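Local coordinates for carbohydrate binding family 6 (Clostridium thermocellum, PDB 5A8C), which probably hydrolyses terminal alpha-L-arabinofuranosyl residues from arabinose-containing plant polysaccharides, as a family 43 glycoside hydrolase built on a five-bladed beta-propeller, at residues V107-K112 / L190-I195. Residues are numbered along the deposited sequence; the frame is centred on the assembly and turned at random.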
# COMPACT_ATOMS: atom_id res chain seq x y z
N VAL A 107 -3.22 6.29 -7.45
CA VAL A 107 -3.81 7.65 -7.38
C VAL A 107 -4.52 7.89 -8.71
O VAL A 107 -3.98 7.61 -9.78
CB VAL A 107 -2.74 8.73 -7.14
CG1 VAL A 107 -3.37 10.09 -7.09
CG2 VAL A 107 -1.99 8.46 -5.87
N TYR A 108 -5.73 8.48 -8.62
CA TYR A 108 -6.47 8.99 -9.79
C TYR A 108 -6.32 10.52 -9.81
O TYR A 108 -6.72 11.18 -8.86
CB TYR A 108 -7.92 8.56 -9.69
CG TYR A 108 -8.84 9.10 -10.76
CD1 TYR A 108 -8.59 8.89 -12.11
CD2 TYR A 108 -10.00 9.82 -10.43
CE1 TYR A 108 -9.45 9.36 -13.11
CE2 TYR A 108 -10.84 10.30 -11.42
CZ TYR A 108 -10.57 10.07 -12.75
OH TYR A 108 -11.43 10.57 -13.69
N ARG A 109 -5.65 11.03 -10.85
CA ARG A 109 -5.42 12.48 -10.95
C ARG A 109 -5.34 12.83 -12.40
O ARG A 109 -4.84 12.02 -13.20
CB ARG A 109 -4.12 12.88 -10.24
CG ARG A 109 -4.01 14.39 -10.02
CD ARG A 109 -2.76 14.81 -9.34
NE ARG A 109 -2.85 16.21 -8.97
CZ ARG A 109 -1.91 16.90 -8.34
NH1 ARG A 109 -0.77 16.35 -8.02
NH2 ARG A 109 -2.14 18.17 -8.05
N ASN A 110 -5.78 14.02 -12.79
CA ASN A 110 -5.62 14.42 -14.20
C ASN A 110 -6.35 13.49 -15.13
O ASN A 110 -5.96 13.39 -16.29
CB ASN A 110 -4.11 14.49 -14.65
CG ASN A 110 -3.21 15.24 -13.66
OD1 ASN A 110 -3.63 16.30 -13.16
ND2 ASN A 110 -1.99 14.70 -13.39
N ASN A 111 -7.38 12.83 -14.65
CA ASN A 111 -8.11 11.84 -15.41
C ASN A 111 -7.20 10.70 -15.91
O ASN A 111 -7.49 10.05 -16.93
CB ASN A 111 -8.88 12.44 -16.57
CG ASN A 111 -9.98 11.55 -17.06
OD1 ASN A 111 -10.64 10.84 -16.29
ND2 ASN A 111 -10.22 11.62 -18.32
N LYS A 112 -6.18 10.38 -15.13
CA LYS A 112 -5.25 9.29 -15.39
C LYS A 112 -5.03 8.55 -14.08
O LYS A 112 -5.38 9.02 -12.99
CB LYS A 112 -3.90 9.79 -15.94
CG LYS A 112 -4.04 10.42 -17.32
CD LYS A 112 -2.72 10.98 -17.88
CE LYS A 112 -3.05 12.01 -18.95
NZ LYS A 112 -3.70 13.20 -18.35
N LEU A 190 5.80 15.43 -5.19
CA LEU A 190 5.71 15.12 -6.61
C LEU A 190 5.15 16.29 -7.37
O LEU A 190 4.31 17.04 -6.86
CB LEU A 190 4.84 13.89 -6.87
CG LEU A 190 5.21 12.60 -6.12
CD1 LEU A 190 4.31 11.48 -6.56
CD2 LEU A 190 6.67 12.27 -6.28
N GLY A 191 5.59 16.46 -8.61
CA GLY A 191 4.99 17.44 -9.47
C GLY A 191 3.54 17.12 -9.79
O GLY A 191 3.08 15.97 -9.64
N ASN A 192 2.82 18.12 -10.30
CA ASN A 192 1.42 17.91 -10.65
C ASN A 192 1.27 16.84 -11.74
O ASN A 192 0.20 16.22 -11.81
CB ASN A 192 0.74 19.20 -11.09
CG ASN A 192 0.49 20.17 -9.92
OD1 ASN A 192 0.69 19.83 -8.75
ND2 ASN A 192 0.06 21.36 -10.25
N ASP A 193 2.29 16.61 -12.57
CA ASP A 193 2.24 15.55 -13.57
C ASP A 193 2.42 14.17 -12.98
O ASP A 193 2.28 13.18 -13.73
CB ASP A 193 3.24 15.80 -14.69
CG ASP A 193 4.75 15.72 -14.31
OD1 ASP A 193 5.11 15.17 -13.24
OD2 ASP A 193 5.57 16.13 -15.18
N MET A 194 2.73 14.05 -11.69
CA MET A 194 2.76 12.81 -10.95
C MET A 194 3.86 11.84 -11.35
O MET A 194 3.97 10.74 -10.81
CB MET A 194 1.40 12.12 -10.97
CG MET A 194 0.33 12.98 -10.33
SD MET A 194 0.60 13.31 -8.56
CE MET A 194 -0.12 11.83 -7.84
N ILE A 195 4.78 12.30 -12.22
CA ILE A 195 5.87 11.46 -12.76
C ILE A 195 7.22 12.14 -12.59
O ILE A 195 8.18 11.76 -13.25
CB ILE A 195 5.60 11.05 -14.23
CG1 ILE A 195 5.54 12.28 -15.15
CG2 ILE A 195 4.36 10.20 -14.32
CD1 ILE A 195 5.62 11.89 -16.61
O HOH W 1 1.63 17.80 -7.02
O HOH W 2 -2.42 18.35 -11.99
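Asn-110 supplies the only direct hydrogen bond between the segments that is not weak: its ND2 reaches the backbone O of Asn-192 at 3.1 Å, nearly straight (167° at the hydrogen) and in the carbonyl plane. The same amide nitrogen is also bonded to Tyr-114 OH, while OD1 accepts from a water that contacts Asn-192 O weakly. Arg-109, extended from CG to NE, brings its guanidinium across to Asn-192 and Met-194. Arg-109 NH1 points at Met-194 SD, 3.4 Å away and near the guanidinium plane, a weak N-H...S bond. NH2 makes another weak, bent bond to Asn-192 OD1 (125°), the amide plane turned 59° from the guanidinium; the stronger partner of Arg-109 NH2 is Gly-171 O. Asn-192 CA lies over one guanidinium face, and a water at the guanidinium edge accepts from Arg-109 NH1 and lies within hydrogen-bonding distance of Leu-190 O and Asn-192 OD1. The contact joins two antiparallel sheets of the propeller: the hairpin turn between strands 104-109 and 112-118 meets the type I turn Gly-191 to Met-194, which follows strand 185-190. The apolar part is carried by Met-194, whose chain, bent at its last two torsions, crosses the side chains of Arg-109 and Val-107 at about a right angle. Its CG packs on Arg-109 CD at 3.7 Å and its CE on Val-107 CG1 at 3.8 Å. Val-165 touches both Val-107 and Met-194 from strand 164-167.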